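Local coordinates for protein Wss1p (Saccharomyces cerevisiae FostersO, PDB 5XBN) that acts as a zinc metalloendopeptidase that cleaves DNA-binding proteins and takes part in the repair of DNA-protein cross-links, at residues M59-L69 and M113-L121; K38-I48 and L94-F103. All coordinates share one frame; numbering follows the deposited sequence.

Interaction 1: residues M59-L69 and M113-L121; sequences MKENHFKVTNL and MLHELTHNL. With ZN (zinc ion), chain B.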
loop_
_atom_site.group_PDB
_atom_site.type_symbol
_atom_site.label_atom_id
_atom_site.label_comp_id
_atom_site.label_asym_id
_atom_site.label_seq_id
_atom_site.Cartn_x
_atom_site.Cartn_y
_atom_site.Cartn_z
HETATM N N MSE A 59 9.942 -0.828 5.042
HETATM C CA MSE A 59 10.628 -0.644 3.776
HETATM C C MSE A 59 12.116 -0.376 3.998
HETATM O O MSE A 59 12.945 -0.880 3.244
HETATM C CB MSE A 59 9.982 0.482 2.967
HETATM C CG MSE A 59 8.601 0.084 2.452
HETATM SE SE MSE A 59 7.768 1.454 1.338
HETATM C CE MSE A 59 8.971 1.389 -0.208
ATOM N N LYS A 60 12.466 0.393 5.026
ATOM C CA LYS A 60 13.889 0.623 5.301
ATOM C C LYS A 60 14.594 -0.695 5.638
ATOM O O LYS A 60 15.692 -0.977 5.117
ATOM C CB LYS A 60 14.086 1.632 6.429
ATOM C CG LYS A 60 15.561 1.847 6.768
ATOM C CD LYS A 60 15.766 2.983 7.743
ATOM C CE LYS A 60 17.102 3.675 7.490
ATOM N NZ LYS A 60 17.175 4.242 6.110
ATOM N N GLU A 61 13.948 -1.507 6.474
ATOM C CA GLU A 61 14.505 -2.798 6.903
ATOM C C GLU A 61 14.730 -3.752 5.738
ATOM O O GLU A 61 15.677 -4.553 5.747
ATOM C CB GLU A 61 13.579 -3.482 7.917
ATOM C CG GLU A 61 13.657 -2.955 9.323
ATOM C CD GLU A 61 12.920 -3.847 10.313
ATOM O OE1 GLU A 61 12.105 -4.701 9.883
ATOM O OE2 GLU A 61 13.166 -3.703 11.523
ATOM N N ASN A 62 13.844 -3.690 4.746
ATOM C CA ASN A 62 13.906 -4.615 3.627
ATOM C C ASN A 62 14.533 -4.025 2.362
ATOM O O ASN A 62 14.564 -4.679 1.319
ATOM C CB ASN A 62 12.504 -5.144 3.321
ATOM C CG ASN A 62 12.009 -6.089 4.388
ATOM O OD1 ASN A 62 12.324 -7.275 4.354
ATOM N ND2 ASN A 62 11.254 -5.571 5.364
ATOM N N HIS A 63 15.029 -2.798 2.469
ATOM C CA HIS A 63 15.626 -2.089 1.334
ATOM C C HIS A 63 14.657 -1.946 0.167
ATOM O O HIS A 63 15.069 -1.970 -0.992
ATOM C CB HIS A 63 16.907 -2.800 0.873
ATOM C CG HIS A 63 17.782 -3.238 2.006
ATOM N ND1 HIS A 63 18.275 -2.358 2.945
ATOM C CD2 HIS A 63 18.242 -4.461 2.359
ATOM C CE1 HIS A 63 19.001 -3.019 3.828
ATOM N NE2 HIS A 63 19.001 -4.297 3.494
ATOM N N PHE A 64 13.371 -1.775 0.476
ATOM C CA PHE A 64 12.349 -1.570 -0.537
ATOM C C PHE A 64 12.302 -0.113 -0.959
ATOM O O PHE A 64 12.372 0.788 -0.111
ATOM C CB PHE A 64 10.957 -1.952 -0.022
ATOM C CG PHE A 64 10.737 -3.431 0.179
ATOM C CD1 PHE A 64 11.453 -4.382 -0.539
ATOM C CD2 PHE A 64 9.774 -3.865 1.087
ATOM C CE1 PHE A 64 11.212 -5.738 -0.338
ATOM C CE2 PHE A 64 9.530 -5.207 1.283
ATOM C CZ PHE A 64 10.245 -6.145 0.574
ATOM N N LYS A 65 12.151 0.103 -2.264
ATOM C CA LYS A 65 11.916 1.442 -2.831
ATOM C C LYS A 65 10.694 1.406 -3.736
ATOM O O LYS A 65 10.496 0.432 -4.456
ATOM C CB LYS A 65 13.128 1.920 -3.634
ATOM C CG LYS A 65 14.388 2.145 -2.802
ATOM C CD LYS A 65 14.241 3.358 -1.888
ATOM C CE LYS A 65 15.553 3.662 -1.169
ATOM N NZ LYS A 65 15.437 4.882 -0.322
ATOM N N VAL A 66 9.880 2.461 -3.687
ATOM C CA VAL A 66 8.738 2.620 -4.599
ATOM C C VAL A 66 8.789 4.028 -5.190
ATOM O O VAL A 66 9.024 4.983 -4.466
ATOM C CB VAL A 66 7.384 2.400 -3.894
ATOM C CG1 VAL A 66 6.204 2.742 -4.829
ATOM C CG2 VAL A 66 7.260 0.962 -3.399
ATOM N N THR A 67 8.595 4.166 -6.498
ATOM C CA THR A 67 8.625 5.500 -7.078
ATOM C C THR A 67 7.270 6.172 -6.887
ATOM O O THR A 67 7.187 7.237 -6.282
ATOM C CB THR A 67 9.021 5.472 -8.560
ATOM O OG1 THR A 67 10.326 4.873 -8.676
ATOM C CG2 THR A 67 9.066 6.880 -9.124
ATOM N N ASN A 68 6.213 5.531 -7.381
ATOM C CA ASN A 68 4.850 6.046 -7.243
ATOM C C ASN A 68 3.955 5.105 -6.462
ATOM O O ASN A 68 3.886 3.924 -6.791
ATOM C CB ASN A 68 4.200 6.264 -8.616
ATOM C CG ASN A 68 4.912 7.312 -9.435
ATOM O OD1 ASN A 68 4.842 8.495 -9.127
ATOM N ND2 ASN A 68 5.592 6.881 -10.490
ATOM N N LEU A 69 3.256 5.635 -5.464
ATOM C CA LEU A 69 2.200 4.890 -4.778
ATOM C C LEU A 69 0.895 5.612 -5.047
ATOM O O LEU A 69 0.720 6.738 -4.607
ATOM C CB LEU A 69 2.461 4.812 -3.268
ATOM C CG LEU A 69 1.330 4.179 -2.449
ATOM C CD1 LEU A 69 1.084 2.760 -2.897
ATOM C CD2 LEU A 69 1.658 4.245 -0.955
HETATM N N MSE A 113 -1.121 -3.491 0.617
HETATM C CA MSE A 113 0.165 -2.830 0.462
HETATM C C MSE A 113 1.318 -3.812 0.654
HETATM O O MSE A 113 2.264 -3.822 -0.135
HETATM C CB MSE A 113 0.311 -1.667 1.442
HETATM C CG MSE A 113 1.643 -0.927 1.335
HETATM SE SE MSE A 113 1.923 -0.048 -0.411
HETATM C CE MSE A 113 3.626 0.826 -0.046
ATOM N N LEU A 114 1.243 -4.647 1.688
ATOM C CA LEU A 114 2.320 -5.592 1.948
ATOM C C LEU A 114 2.393 -6.674 0.867
ATOM O O LEU A 114 3.484 -7.111 0.495
ATOM C CB LEU A 114 2.159 -6.223 3.330
ATOM C CG LEU A 114 2.217 -5.227 4.504
ATOM C CD1 LEU A 114 2.041 -5.940 5.836
ATOM C CD2 LEU A 114 3.500 -4.435 4.500
ATOM N N HIS A 115 1.235 -7.104 0.371
ATOM C CA HIS A 115 1.181 -8.006 -0.776
ATOM C C HIS A 115 1.939 -7.406 -1.951
ATOM O O HIS A 115 2.766 -8.061 -2.588
ATOM C CB HIS A 115 -0.280 -8.277 -1.178
ATOM C CG HIS A 115 -0.441 -9.201 -2.352
ATOM N ND1 HIS A 115 -1.041 -10.442 -2.243
ATOM C CD2 HIS A 115 -0.101 -9.064 -3.658
ATOM C CE1 HIS A 115 -1.053 -11.028 -3.427
ATOM N NE2 HIS A 115 -0.494 -10.212 -4.307
ATOM N N GLU A 116 1.653 -6.151 -2.260
ATOM C CA GLU A 116 2.302 -5.547 -3.419
ATOM C C GLU A 116 3.783 -5.272 -3.205
ATOM O O GLU A 116 4.548 -5.370 -4.148
ATOM C CB GLU A 116 1.590 -4.253 -3.824
ATOM C CG GLU A 116 0.109 -4.476 -4.153
ATOM C CD GLU A 116 -0.117 -5.502 -5.242
ATOM O OE1 GLU A 116 0.773 -5.701 -6.091
ATOM O OE2 GLU A 116 -1.203 -6.103 -5.265
ATOM N N LEU A 117 4.187 -4.927 -1.980
ATOM C CA LEU A 117 5.615 -4.777 -1.688
ATOM C C LEU A 117 6.354 -6.092 -1.900
ATOM O O LEU A 117 7.492 -6.108 -2.338
ATOM C CB LEU A 117 5.836 -4.283 -0.254
ATOM C CG LEU A 117 5.557 -2.785 -0.079
ATOM C CD1 LEU A 117 5.581 -2.431 1.404
ATOM C CD2 LEU A 117 6.591 -1.960 -0.872
ATOM N N THR A 118 5.702 -7.199 -1.578
ATOM C CA THR A 118 6.327 -8.508 -1.761
ATOM C C THR A 118 6.680 -8.718 -3.239
ATOM O O THR A 118 7.693 -9.327 -3.553
ATOM C CB THR A 118 5.402 -9.634 -1.247
ATOM O OG1 THR A 118 5.093 -9.403 0.138
ATOM C CG2 THR A 118 6.059 -10.993 -1.374
ATOM N N HIS A 119 5.862 -8.161 -4.134
ATOM C CA HIS A 119 6.112 -8.241 -5.576
ATOM C C HIS A 119 7.298 -7.385 -6.055
ATOM O O HIS A 119 7.701 -7.490 -7.216
ATOM C CB HIS A 119 4.851 -7.832 -6.360
ATOM C CG HIS A 119 3.788 -8.890 -6.411
ATOM N ND1 HIS A 119 4.061 -10.207 -6.720
ATOM C CD2 HIS A 119 2.454 -8.823 -6.197
ATOM C CE1 HIS A 119 2.937 -10.902 -6.693
ATOM N NE2 HIS A 119 1.943 -10.085 -6.386
ATOM N N ASN A 120 7.855 -6.539 -5.191
ATOM C CA ASN A 120 9.152 -5.913 -5.507
ATOM C C ASN A 120 10.223 -6.980 -5.675
ATOM O O ASN A 120 11.193 -6.798 -6.424
ATOM C CB ASN A 120 9.591 -4.928 -4.410
ATOM C CG ASN A 120 8.945 -3.563 -4.549
ATOM O OD1 ASN A 120 7.835 -3.434 -5.089
ATOM N ND2 ASN A 120 9.634 -2.531 -4.060
ATOM N N LEU A 121 10.042 -8.098 -4.973
ATOM C CA LEU A 121 11.023 -9.186 -4.973
ATOM C C LEU A 121 10.580 -10.399 -5.771
ATOM O O LEU A 121 11.382 -11.006 -6.487
ATOM C CB LEU A 121 11.322 -9.651 -3.547
ATOM C CG LEU A 121 12.060 -8.706 -2.606
ATOM C CD1 LEU A 121 12.087 -9.292 -1.196
ATOM C CD2 LEU A 121 13.465 -8.467 -3.108
HETATM ZN ZN ZN B . -0.023 -10.664 -6.163
HETATM O O HOH W 1 12.602 -2.466 -3.834
HETATM O O HOH W 2 -1.331 -10.258 -7.569
#
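Leu117, on the zinc-binding helix, meets Phe64, Met59 and Val66 in turn as its side chain runs outward. Its CB lies beside the Phe64 ring, 4.1 Å from Phe64 CE2. CG points away from its own carbonyl carbon (chi1 -77°) and forks toward two partners. CD1 reaches the selenomethionine Met59 at CG, 4.1 Å away; CD2 drops against Val66, 3.9 Å from Val66 CG2, and also touches Met59 CE. The leucine stands roughly at right angles to both Met59 and Val66.

The Phe64 ring is held on both faces and at its rim. Asn62 CB lies over the centre of one face, the carbonyl oxygen of Leu117 lies off-centre over the other, and Leu121 CD1 comes in the ring plane to Phe64 CE1 at 3.8 Å. Farther along, Leu69 and the selenomethionine Met113 meet tip to tip, with Leu69 CD1 3.8 Å from Met113 SE.

The one direct polar link is weak: Asn120 ND2 donates to Lys65 O at 3.1 Å with a bent angle of 127°. A water reinforces it, accepting from both Asn120 ND2 and Lys65 N, while Asn120 OD1 is taken by Asn83, so both ends of the amide are engaged.

The helix carries the HExxH motif of zinc metallopeptidases. His115 NE2 and His119 NE2 bind the zinc at 2.0 and 2.1 Å, with His125 and a water completing the site, and Glu116 is the probable catalytic residue. The side chains of His115 and His119 point away from this apolar seam. The contact lies where the end of helix 56-62 and the start of strand 66-72 meet helix 106-118; Leu69 also reaches Ile90 and Leu92 of strand 89-96, and Thr118 packs on helix 127-145.

Interaction 2: residues K38-I48 and L94-F103; sequences KPNKEDALNLI and LRCSTDEFQF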
loop_
_atom_site.group_PDB
_atom_site.type_symbol
_atom_site.label_atom_id
_atom_site.label_comp_id
_atom_site.label_asym_id
_atom_site.label_seq_id
_atom_site.Cartn_x
_atom_site.Cartn_y
_atom_site.Cartn_z
ATOM N N LYS A 38 -12.827 11.634 -7.439
ATOM C CA LYS A 38 -13.614 10.858 -6.486
ATOM C C LYS A 38 -14.007 11.695 -5.271
ATOM O O LYS A 38 -13.297 12.630 -4.898
ATOM C CB LYS A 38 -12.836 9.614 -6.032
ATOM C CG LYS A 38 -12.541 8.614 -7.129
ATOM C CD LYS A 38 -13.805 8.021 -7.715
ATOM C CE LYS A 38 -13.484 7.158 -8.926
ATOM N NZ LYS A 38 -14.718 6.633 -9.558
ATOM N N PRO A 39 -15.136 11.345 -4.633
ATOM C CA PRO A 39 -15.591 12.074 -3.445
ATOM C C PRO A 39 -14.625 11.932 -2.285
ATOM O O PRO A 39 -14.052 10.854 -2.103
ATOM C CB PRO A 39 -16.930 11.414 -3.117
ATOM C CG PRO A 39 -16.861 10.071 -3.752
ATOM C CD PRO A 39 -16.059 10.256 -4.994
ATOM N N ASN A 40 -14.457 13.010 -1.522
ATOM C CA ASN A 40 -13.598 13.018 -0.340
ATOM C C ASN A 40 -12.156 12.662 -0.670
ATOM O O ASN A 40 -11.534 11.883 0.049
ATOM C CB ASN A 40 -14.133 12.056 0.727
ATOM C CG ASN A 40 -15.553 12.383 1.153
ATOM O OD1 ASN A 40 -16.477 11.611 0.912
ATOM N ND2 ASN A 40 -15.727 13.532 1.791
ATOM N N LYS A 41 -11.633 13.239 -1.749
ATOM C CA LYS A 41 -10.265 12.954 -2.186
ATOM C C LYS A 41 -9.234 13.463 -1.189
ATOM O O LYS A 41 -8.100 12.976 -1.149
ATOM C CB LYS A 41 -9.996 13.565 -3.561
ATOM C CG LYS A 41 -9.846 15.072 -3.561
ATOM C CD LYS A 41 -9.685 15.595 -4.977
ATOM C CE LYS A 41 -9.381 17.082 -4.998
ATOM N NZ LYS A 41 -9.202 17.561 -6.402
ATOM N N GLU A 42 -9.618 14.452 -0.389
ATOM C CA GLU A 42 -8.744 14.942 0.666
ATOM C C GLU A 42 -8.532 13.837 1.693
ATOM O O GLU A 42 -7.410 13.603 2.135
ATOM C CB GLU A 42 -9.332 16.190 1.338
ATOM C CG GLU A 42 -9.546 17.379 0.403
ATOM C CD GLU A 42 -10.828 17.294 -0.426
ATOM O OE1 GLU A 42 -11.685 16.423 -0.150
ATOM O OE2 GLU A 42 -10.981 18.110 -1.362
ATOM N N ASP A 43 -9.621 13.166 2.064
ATOM C CA ASP A 43 -9.562 12.009 2.954
ATOM C C ASP A 43 -8.704 10.916 2.351
ATOM O O ASP A 43 -7.902 10.296 3.051
ATOM C CB ASP A 43 -10.956 11.448 3.236
ATOM C CG ASP A 43 -11.730 12.281 4.232
ATOM O OD1 ASP A 43 -11.125 13.192 4.824
ATOM O OD2 ASP A 43 -12.937 12.008 4.433
ATOM N N ALA A 44 -8.878 10.695 1.051
ATOM C CA ALA A 44 -8.170 9.623 0.356
ATOM C C ALA A 44 -6.674 9.893 0.369
ATOM O O ALA A 44 -5.869 8.969 0.551
ATOM C CB ALA A 44 -8.681 9.473 -1.085
ATOM N N LEU A 45 -6.296 11.151 0.161
ATOM C CA LEU A 45 -4.883 11.512 0.161
ATOM C C LEU A 45 -4.249 11.329 1.542
ATOM O O LEU A 45 -3.118 10.836 1.661
ATOM C CB LEU A 45 -4.701 12.956 -0.324
ATOM C CG LEU A 45 -3.255 13.409 -0.509
ATOM C CD1 LEU A 45 -2.541 12.523 -1.532
ATOM C CD2 LEU A 45 -3.173 14.883 -0.907
ATOM N N ASN A 46 -4.972 11.718 2.590
ATOM C CA ASN A 46 -4.465 11.511 3.941
ATOM C C ASN A 46 -4.267 10.023 4.203
ATOM O O ASN A 46 -3.281 9.618 4.818
ATOM C CB ASN A 46 -5.411 12.113 4.993
ATOM C CG ASN A 46 -4.994 11.775 6.419
ATOM O OD1 ASN A 46 -5.532 10.845 7.034
ATOM N ND2 ASN A 46 -4.030 12.524 6.951
ATOM N N LEU A 47 -5.197 9.218 3.699
ATOM C CA LEU A 47 -5.179 7.777 3.907
ATOM C C LEU A 47 -3.962 7.130 3.246
ATOM O O LEU A 47 -3.246 6.366 3.885
ATOM C CB LEU A 47 -6.471 7.161 3.380
ATOM C CG LEU A 47 -6.680 5.654 3.499
ATOM C CD1 LEU A 47 -6.467 5.182 4.932
ATOM C CD2 LEU A 47 -8.081 5.313 3.025
ATOM N N ILE A 48 -3.702 7.448 1.980
ATOM C CA ILE A 48 -2.578 6.801 1.300
ATOM C C ILE A 48 -1.247 7.319 1.865
ATOM O O ILE A 48 -0.258 6.588 1.913
ATOM C CB ILE A 48 -2.648 6.997 -0.247
ATOM C CG1 ILE A 48 -1.845 5.889 -0.962
ATOM C CG2 ILE A 48 -2.166 8.371 -0.654
ATOM C CD1 ILE A 48 -2.122 5.802 -2.466
ATOM N N LEU A 94 -8.496 2.037 -2.660
ATOM C CA LEU A 94 -8.771 2.630 -1.351
ATOM C C LEU A 94 -10.252 2.576 -0.992
ATOM O O LEU A 94 -10.622 2.711 0.169
ATOM C CB LEU A 94 -8.322 4.093 -1.313
ATOM C CG LEU A 94 -6.854 4.415 -1.574
ATOM C CD1 LEU A 94 -6.646 5.911 -1.436
ATOM C CD2 LEU A 94 -5.939 3.654 -0.623
ATOM N N ARG A 95 -11.088 2.386 -2.003
ATOM C CA ARG A 95 -12.534 2.531 -1.846
ATOM C C ARG A 95 -13.290 1.230 -2.093
ATOM O O ARG A 95 -12.883 0.425 -2.925
ATOM C CB ARG A 95 -13.039 3.610 -2.804
ATOM C CG ARG A 95 -12.459 4.981 -2.543
ATOM C CD ARG A 95 -12.688 5.891 -3.731
ATOM N NE ARG A 95 -11.988 7.155 -3.566
ATOM C CZ ARG A 95 -12.505 8.212 -2.949
ATOM N NH1 ARG A 95 -13.738 8.150 -2.450
ATOM N NH2 ARG A 95 -11.792 9.324 -2.833
ATOM N N CYS A 96 -14.402 1.039 -1.386
ATOM C CA CYS A 96 -15.258 -0.134 -1.602
ATOM C C CYS A 96 -15.737 -0.227 -3.050
ATOM O O CYS A 96 -16.163 0.768 -3.643
ATOM C CB CYS A 96 -16.462 -0.104 -0.652
ATOM S SG CYS A 96 -16.122 -0.784 0.987
ATOM N N SER A 97 -15.666 -1.430 -3.612
ATOM C CA SER A 97 -15.925 -1.627 -5.034
ATOM C C SER A 97 -17.411 -1.551 -5.376
ATOM O O SER A 97 -17.777 -1.511 -6.549
ATOM C CB SER A 97 -15.358 -2.970 -5.495
ATOM O OG SER A 97 -15.955 -4.046 -4.792
ATOM N N THR A 98 -18.261 -1.538 -4.352
ATOM C CA THR A 98 -19.699 -1.378 -4.555
ATOM C C THR A 98 -20.217 -0.057 -3.993
ATOM O O THR A 98 -21.428 0.168 -3.948
ATOM C CB THR A 98 -20.511 -2.527 -3.911
ATOM O OG1 THR A 98 -20.255 -2.570 -2.502
ATOM C CG2 THR A 98 -20.158 -3.863 -4.542
ATOM N N ASP A 99 -19.305 0.807 -3.556
ATOM C CA ASP A 99 -19.667 2.160 -3.136
ATOM C C ASP A 99 -18.440 3.064 -3.037
ATOM O O ASP A 99 -17.714 3.034 -2.037
ATOM C CB ASP A 99 -20.408 2.138 -1.794
ATOM C CG ASP A 99 -20.780 3.531 -1.309
ATOM O OD1 ASP A 99 -20.720 4.485 -2.115
ATOM O OD2 ASP A 99 -21.147 3.673 -0.124
ATOM N N GLU A 100 -18.242 3.880 -4.071
ATOM C CA GLU A 100 -17.150 4.854 -4.137
ATOM C C GLU A 100 -16.968 5.715 -2.889
ATOM O O GLU A 100 -15.863 6.164 -2.613
ATOM C CB GLU A 100 -17.360 5.802 -5.314
ATOM C CG GLU A 100 -17.115 5.224 -6.679
ATOM C CD GLU A 100 -17.305 6.276 -7.747
ATOM O OE1 GLU A 100 -17.761 7.382 -7.389
ATOM O OE2 GLU A 100 -16.997 6.006 -8.928
ATOM N N PHE A 101 -18.046 5.978 -2.154
ATOM C CA PHE A 101 -17.973 6.912 -1.036
ATOM C C PHE A 101 -17.348 6.286 0.197
ATOM O O PHE A 101 -16.923 6.992 1.108
ATOM C CB PHE A 101 -19.366 7.449 -0.676
ATOM C CG PHE A 101 -19.918 8.420 -1.674
ATOM C CD1 PHE A 101 -20.658 7.972 -2.757
ATOM C CD2 PHE A 101 -19.701 9.780 -1.533
ATOM C CE1 PHE A 101 -21.167 8.864 -3.689
ATOM C CE2 PHE A 101 -20.212 10.680 -2.456
ATOM C CZ PHE A 101 -20.946 10.219 -3.539
ATOM N N GLN A 102 -17.305 4.962 0.228
ATOM C CA GLN A 102 -16.834 4.259 1.408
ATOM C C GLN A 102 -15.398 3.783 1.216
ATOM O O GLN A 102 -15.083 3.118 0.229
ATOM C CB GLN A 102 -17.746 3.077 1.717
ATOM C CG GLN A 102 -17.429 2.373 3.020
ATOM C CD GLN A 102 -18.665 2.155 3.869
ATOM O OE1 GLN A 102 -18.861 2.827 4.884
ATOM N NE2 GLN A 102 -19.512 1.218 3.455
ATOM N N PHE A 103 -14.535 4.137 2.159
ATOM C CA PHE A 103 -13.157 3.669 2.134
ATOM C C PHE A 103 -13.041 2.284 2.760
ATOM O O PHE A 103 -13.727 1.970 3.736
ATOM C CB PHE A 103 -12.243 4.663 2.857
ATOM C CG PHE A 103 -12.088 5.978 2.133
ATOM C CD1 PHE A 103 -11.373 6.046 0.948
ATOM C CD2 PHE A 103 -12.654 7.136 2.635
ATOM C CE1 PHE A 103 -11.225 7.233 0.278
ATOM C CE2 PHE A 103 -12.512 8.338 1.964
ATOM C CZ PHE A 103 -11.795 8.389 0.784
#
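Arg95 slides its flat guanidinium between Lys38 and Phe103, filling the slot between the chain entering helix 41-54 and the aromatic ring. Phe103 CE1 lies over the centre of one face, and Lys38 CB covers the opposite face nearer the rim, 3.4 Å from Arg95 CZ. In the plane of the group, NH1 and NH2 both grip Pro39 O end-on, at 2.7 and 2.8 Å. NH1 approaches in the carbonyl plane and NH2 from above it. NH1 also donates to Glu100 O at 2.9 Å along a fairly straight line (158°), while NE pairs with Glu71 of strand 66-72. Bonds around the rim and cover on both faces should fix the orientation of the guanidinium plane.

Pro39 is the bump that meets Phe101. Its CG sits over the aromatic face in a CH-pi contact, 3.8 Å from the Phe101 ring centroid, with the two side chains roughly at right angles. The receiving segment folds back through two successive type I turns, Cys96 to Asp99 and Asp99 to Gln102; within the second, Asp99 OD1 accepts from Phe101 N, an Asx turn. This doubled-back chain leads from strand 89-96 of the mixed sheet toward the zinc-binding helix 106-118. Lys38, bent at chi2 (-63°), turns its amine to Glu100 in a salt bridge whose modelled separation is doubtfully short.

The edge of Phe103 meets Asn40 O, at the N-cap position just before helix 41-54, 3.6 Å from Phe103 CZ. Ala44 CB packs 3.7 Å from Phe103 CE1, and Asp43 CB touches the ring at CE2. Leu47 and Phe103 run past each other in opposite directions, Leu47 CD2 nearest Phe103 CD1. Deeper in, Leu94 CD1 packs against Ala44 and Ile48, while Leu94 also touches Ile109 of helix 106-118.

In the fold
Interactions 1 and 2 lie on opposite sides of the chain's centre, about 22 Å apart between their own centres, yet they meet where Ile48 CD1 packs on Leu69 O at 3.7 Å. Their segments alternate along the sequence: 38-48, 59-69, 94-103, then 113-121. Helix 41-54 is followed directly by helix 56-62, and strand 89-96 by helix 106-118, so each contact supplies one half of both consecutive pairs. Strands 66-72 and 89-96 are neighbours in the four-stranded sheet. The catalytic zinc belongs to interaction 1, whereas interaction 2 joins helix 41-54 and the loop before it to the end of strand 89-96 and the turns that follow, within the same WLM protease domain.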